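Local coordinates for cell wall binding protein cwp8 (Peptoclostridium difficile, PDB 5J6Q) that probably anchors itself to the bacterial cell wall through three CWB2 domains as a component of the surface layer, and carries further Cwp8-specific domains, at residues E98-V103 / L118-K123; T125-V130 / V139-V144. All coordinates share one frame; numbering follows the deposited sequence.

Contact 1. Residues E98-V103 / L118-K123; sequences EIVDAV and LTATIK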
loop_
_atom_site.group_PDB
_atom_site.type_symbol
_atom_site.label_atom_id
_atom_site.label_comp_id
_atom_site.label_asym_id
_atom_site.label_seq_id
_atom_site.Cartn_x
_atom_site.Cartn_y
_atom_site.Cartn_z
ATOM N N GLU A 98 -12.798 32.233 -50.310
ATOM C CA GLU A 98 -11.423 32.069 -49.861
ATOM C C GLU A 98 -10.539 32.712 -50.926
ATOM O O GLU A 98 -9.639 33.465 -50.613
ATOM C CB GLU A 98 -11.077 30.587 -49.712
ATOM C CG GLU A 98 -11.626 30.005 -48.423
ATOM C CD GLU A 98 -11.009 28.669 -48.080
ATOM O OE1 GLU A 98 -11.606 27.929 -47.274
ATOM O OE2 GLU A 98 -9.933 28.357 -48.624
ATOM N N ILE A 99 -10.826 32.420 -52.202
ATOM C CA ILE A 99 -10.073 32.991 -53.302
ATOM C C ILE A 99 -9.989 34.524 -53.230
ATOM O O ILE A 99 -8.902 35.070 -53.384
ATOM C CB ILE A 99 -10.758 32.576 -54.607
ATOM C CG1 ILE A 99 -10.687 31.058 -54.771
ATOM C CG2 ILE A 99 -10.110 33.305 -55.803
ATOM C CD1 ILE A 99 -11.400 30.562 -56.031
ATOM N N VAL A 100 -11.114 35.217 -52.978
ATOM C CA VAL A 100 -11.075 36.679 -53.023
ATOM C C VAL A 100 -10.393 37.201 -51.806
ATOM O O VAL A 100 -9.868 38.305 -51.825
ATOM C CB VAL A 100 -12.489 37.290 -53.165
ATOM C CG1 VAL A 100 -13.218 36.671 -54.352
ATOM C CG2 VAL A 100 -13.287 37.091 -51.890
ATOM N N ASP A 101 -10.401 36.405 -50.746
ATOM C CA ASP A 101 -9.764 36.767 -49.479
ATOM C C ASP A 101 -8.252 36.863 -49.715
ATOM O O ASP A 101 -7.624 37.820 -49.288
ATOM C CB ASP A 101 -10.053 35.706 -48.390
ATOM C CG ASP A 101 -11.454 35.754 -47.780
ATOM O OD1 ASP A 101 -12.066 36.846 -47.760
ATOM O OD2 ASP A 101 -11.929 34.705 -47.319
ATOM N N ALA A 102 -7.683 35.870 -50.417
ATOM C CA ALA A 102 -6.256 35.825 -50.733
ATOM C C ALA A 102 -5.849 37.032 -51.571
ATOM O O ALA A 102 -4.835 37.668 -51.293
ATOM C CB ALA A 102 -5.940 34.547 -51.494
ATOM N N VAL A 103 -6.643 37.346 -52.597
ATOM C CA VAL A 103 -6.381 38.485 -53.480
ATOM C C VAL A 103 -6.321 39.778 -52.663
ATOM O O VAL A 103 -5.490 40.644 -52.934
ATOM C CB VAL A 103 -7.488 38.560 -54.563
ATOM C CG1 VAL A 103 -7.265 39.760 -55.478
ATOM C CG2 VAL A 103 -7.511 37.276 -55.384
ATOM N N LEU A 118 -4.612 43.857 -58.173
ATOM C CA LEU A 118 -5.450 42.910 -58.893
ATOM C C LEU A 118 -6.905 43.044 -58.479
ATOM O O LEU A 118 -7.217 43.730 -57.507
ATOM C CB LEU A 118 -4.979 41.481 -58.610
ATOM C CG LEU A 118 -3.528 41.216 -58.969
ATOM C CD1 LEU A 118 -3.106 39.886 -58.392
ATOM C CD2 LEU A 118 -3.365 41.205 -60.472
ATOM N N THR A 119 -7.796 42.379 -59.212
ATOM C CA THR A 119 -9.229 42.420 -58.924
ATOM C C THR A 119 -9.870 41.071 -59.197
ATOM O O THR A 119 -9.592 40.438 -60.218
ATOM C CB THR A 119 -9.935 43.484 -59.779
ATOM O OG1 THR A 119 -9.412 43.428 -61.108
ATOM C CG2 THR A 119 -9.750 44.880 -59.220
ATOM N N ALA A 120 -10.735 40.634 -58.287
ATOM C CA ALA A 120 -11.428 39.357 -58.426
ATOM C C ALA A 120 -12.946 39.528 -58.322
ATOM O O ALA A 120 -13.440 40.347 -57.537
ATOM C CB ALA A 120 -10.947 38.388 -57.356
ATOM N N THR A 121 -13.677 38.755 -59.127
ATOM C CA THR A 121 -15.135 38.775 -59.160
ATOM C C THR A 121 -15.700 37.369 -59.051
ATOM O O THR A 121 -15.322 36.519 -59.869
ATOM C CB THR A 121 -15.633 39.338 -60.501
ATOM O OG1 THR A 121 -14.944 40.554 -60.774
ATOM C CG2 THR A 121 -17.161 39.572 -60.503
ATOM N N ILE A 122 -16.580 37.107 -58.068
ATOM C CA ILE A 122 -17.197 35.791 -57.991
ATOM C C ILE A 122 -18.117 35.685 -59.222
ATOM O O ILE A 122 -18.869 36.609 -59.479
ATOM C CB ILE A 122 -17.956 35.668 -56.660
ATOM C CG1 ILE A 122 -16.974 35.988 -55.516
ATOM C CG2 ILE A 122 -18.592 34.257 -56.513
ATOM C CD1 ILE A 122 -17.473 35.588 -54.136
ATOM N N LYS A 123 -18.051 34.576 -59.944
ATOM C CA LYS A 123 -18.787 34.367 -61.163
ATOM C C LYS A 123 -19.833 33.276 -61.025
ATOM O O LYS A 123 -20.708 33.165 -61.849
ATOM C CB LYS A 123 -17.777 34.031 -62.265
ATOM C CG LYS A 123 -17.759 35.071 -63.372
ATOM C CD LYS A 123 -16.729 36.168 -63.134
ATOM C CE LYS A 123 -16.412 36.902 -64.419
ATOM N NZ LYS A 123 -17.334 38.046 -64.660
#
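Val-100 and Val-103, one helical turn apart, both meet the methyl of Ala-120. CG1 of Val-100 and CG2 of Val-103 each lie 4.1 Å from Ala-120 CB, so the small methyl faces the notch between the two branched side chains. Helix 98-103 runs nearly antiparallel to strand 118-123, at 166°, with the axes of these segments 8.5 Å apart. The buried end of the contact is at Val-103, where CG1, anti to the backbone N (chi1 178°), meets Leu-118 CB at 4.2 Å; both residues are buried, and Phe-151 packs against both of them. At the other end the contact opens to solvent. Ile-122 is exposed, and its CB does not point at the helix; CG1, anti to its carbonyl carbon (chi1 -55°), brings the chain back to 4.0 Å from Val-100 CG1. The two side chains cross at about a right angle, and Ile-122 also touches Ala-96 and Gln-97, at the start of the helix. Thr-119 and Thr-121 send their CB atoms to the other side of the strand, away from the helix. Along its edge the strand is held by its neighbour: Thr-119 makes backbone hydrogen bonds to Lys-131 of strand 127-132, whose Val-128 lies against Ile-99, Val-100 and Ala-120. The arrangement is alpha/beta packing, one helix resting on a small antiparallel sheet within the Cwp8 domain 2 region. No hydrogen bond or salt bridge crosses the 227 Å² interface; four aliphatic contacts at van der Waals distance make it, which implies that shape and exclusion of water, rather than polar pairing, keep the helix on the strand.

Contact 2. Residues T125-V130 / V139-V144; sequences TNTVEV and VITLNV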
loop_
_atom_site.group_PDB
_atom_site.type_symbol
_atom_site.label_atom_id
_atom_site.label_comp_id
_atom_site.label_asym_id
_atom_site.label_seq_id
_atom_site.Cartn_x
_atom_site.Cartn_y
_atom_site.Cartn_z
ATOM N N THR A 125 -20.981 29.912 -57.698
ATOM C CA THR A 125 -20.682 29.371 -56.394
ATOM C C THR A 125 -19.282 28.717 -56.298
ATOM O O THR A 125 -18.823 28.565 -55.180
ATOM C CB THR A 125 -21.709 28.311 -56.005
ATOM O OG1 THR A 125 -21.754 27.347 -57.058
ATOM C CG2 THR A 125 -23.100 28.915 -55.760
ATOM N N ASN A 126 -18.614 28.331 -57.416
ATOM C CA ASN A 126 -17.308 27.724 -57.224
ATOM C C ASN A 126 -16.256 28.176 -58.226
ATOM O O ASN A 126 -15.321 27.410 -58.503
ATOM C CB ASN A 126 -17.437 26.204 -57.218
ATOM C CG ASN A 126 -18.060 25.616 -58.448
ATOM O OD1 ASN A 126 -18.358 26.314 -59.414
ATOM N ND2 ASN A 126 -18.275 24.312 -58.492
ATOM N N THR A 127 -16.405 29.418 -58.760
ATOM C CA THR A 127 -15.443 30.017 -59.694
ATOM C C THR A 127 -15.322 31.494 -59.408
ATOM O O THR A 127 -16.323 32.149 -59.134
ATOM C CB THR A 127 -15.852 29.863 -61.168
ATOM O OG1 THR A 127 -17.160 30.431 -61.361
ATOM C CG2 THR A 127 -15.868 28.409 -61.604
ATOM N N VAL A 128 -14.104 32.015 -59.470
ATOM C CA VAL A 128 -13.764 33.420 -59.267
ATOM C C VAL A 128 -12.768 33.814 -60.374
ATOM O O VAL A 128 -11.814 33.076 -60.657
ATOM C CB VAL A 128 -13.127 33.661 -57.877
ATOM C CG1 VAL A 128 -12.812 35.147 -57.684
ATOM C CG2 VAL A 128 -14.048 33.166 -56.774
ATOM N N GLU A 129 -12.995 34.950 -60.990
ATOM C CA GLU A 129 -12.165 35.459 -62.061
ATOM C C GLU A 129 -11.150 36.413 -61.482
ATOM O O GLU A 129 -11.516 37.256 -60.661
ATOM C CB GLU A 129 -13.039 36.184 -63.094
ATOM C CG GLU A 129 -12.253 36.779 -64.247
ATOM C CD GLU A 129 -13.063 37.814 -65.002
ATOM O OE1 GLU A 129 -13.368 38.869 -64.415
ATOM O OE2 GLU A 129 -13.404 37.559 -66.171
ATOM N N VAL A 130 -9.884 36.284 -61.889
ATOM C CA VAL A 130 -8.842 37.176 -61.374
ATOM C C VAL A 130 -8.101 37.823 -62.540
ATOM O O VAL A 130 -7.692 37.137 -63.469
ATOM C CB VAL A 130 -7.862 36.407 -60.451
ATOM C CG1 VAL A 130 -6.858 37.372 -59.827
ATOM C CG2 VAL A 130 -8.626 35.669 -59.357
ATOM N N VAL A 139 -6.248 37.234 -67.327
ATOM C CA VAL A 139 -7.419 36.710 -66.638
ATOM C C VAL A 139 -7.373 35.211 -66.417
ATOM O O VAL A 139 -7.120 34.449 -67.348
ATOM C CB VAL A 139 -8.670 37.073 -67.472
ATOM C CG1 VAL A 139 -9.933 36.658 -66.734
ATOM C CG2 VAL A 139 -8.698 38.565 -67.774
ATOM N N ILE A 140 -7.631 34.791 -65.178
ATOM C CA ILE A 140 -7.665 33.383 -64.840
ATOM C C ILE A 140 -8.947 33.087 -64.072
ATOM O O ILE A 140 -9.492 33.958 -63.395
ATOM C CB ILE A 140 -6.428 32.983 -63.989
ATOM C CG1 ILE A 140 -6.441 33.723 -62.638
ATOM C CG2 ILE A 140 -5.142 33.290 -64.749
ATOM C CD1 ILE A 140 -5.398 33.192 -61.663
ATOM N N THR A 141 -9.449 31.874 -64.205
ATOM C CA THR A 141 -10.602 31.468 -63.444
ATOM C C THR A 141 -10.184 30.344 -62.480
ATOM O O THR A 141 -9.826 29.243 -62.899
ATOM C CB THR A 141 -11.747 31.044 -64.378
ATOM O OG1 THR A 141 -12.818 30.566 -63.566
ATOM C CG2 THR A 141 -11.328 29.966 -65.370
ATOM N N LEU A 142 -10.201 30.646 -61.195
ATOM C CA LEU A 142 -9.904 29.664 -60.180
ATOM C C LEU A 142 -11.178 28.942 -59.736
ATOM O O LEU A 142 -12.232 29.567 -59.606
ATOM C CB LEU A 142 -9.244 30.380 -58.984
ATOM C CG LEU A 142 -7.924 31.057 -59.345
ATOM C CD1 LEU A 142 -7.252 31.620 -58.110
ATOM C CD2 LEU A 142 -7.040 30.028 -60.026
ATOM N N ASN A 143 -11.103 27.631 -59.543
ATOM C CA ASN A 143 -12.247 26.875 -59.051
ATOM C C ASN A 143 -12.005 26.423 -57.610
ATOM O O ASN A 143 -10.853 26.295 -57.200
ATOM C CB ASN A 143 -12.481 25.627 -59.909
ATOM C CG ASN A 143 -12.876 25.932 -61.330
ATOM O OD1 ASN A 143 -12.003 26.112 -62.171
ATOM N ND2 ASN A 143 -14.172 25.970 -61.690
ATOM N N VAL A 144 -13.082 26.197 -56.841
ATOM C CA VAL A 144 -12.958 25.674 -55.499
ATOM C C VAL A 144 -12.287 24.315 -55.671
ATOM O O VAL A 144 -12.693 23.562 -56.556
ATOM C CB VAL A 144 -14.353 25.523 -54.836
ATOM C CG1 VAL A 144 -14.215 24.848 -53.480
ATOM C CG2 VAL A 144 -15.028 26.881 -54.681
#
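A beta hairpin joins strands 127-132 and 140-143, and within it Val-128 and Val-130 form hydrogen-bonded antiparallel pairs with Leu-142 and Ile-140. Val-130 N reaches Ile-140 O at 2.8 Å, and Ile-140 N returns the bond to Val-130 O at 2.9 Å. Val-128 and Leu-142 exchange a similar pair. Beyond the last bridge Val-144 N still bonds Asn-126 O at 3.0 Å, from 40° above the carbonyl plane. In the three-stranded antiparallel sheet of this region, 127-132 is the middle strand and 140-143 an outer one. Helix 96-111 covers the Val-128 and Leu-142 face, where Ile-99 touches both side chains. On that face Val-130 CB lies 3.7 Å from Ile-140 CG1. The other face carries Thr-127, Glu-129, Thr-141 and Asn-143. Thr-127 and Asn-143 lie side by side there, pointing the same way, and Thr-127 OG1 is hydrogen-bonded to Ser-124 OG. Glu-129 CG, anti to its backbone N (chi1 179°), comes 3.4 Å from Val-139 CG1, while its carboxylate OE2 passes the same methyl at 3.6 Å.

How the contacts relate
Both contacts belong to one small alpha/beta unit, with centres 8 Å apart, and strands 118-124 and 127-132 are neighbours in its sheet. Contact 1 sets the helix on the first strand, whereas contact 2 zips the middle strand to the far edge strand. Thr-121 O and Glu-129 N, 3.0 Å apart and probably hydrogen-bonded, connect them. Their chemistry differs accordingly: 98-103/118-123 is wholly apolar between layers, while 125-130/139-144 rests on backbone hydrogen bonds within one layer. Each is partly buried. The shared core is apolar, and Val-128 links the two contacts within it; Ile-122 and the polar face of the hairpin lie nearer the surface.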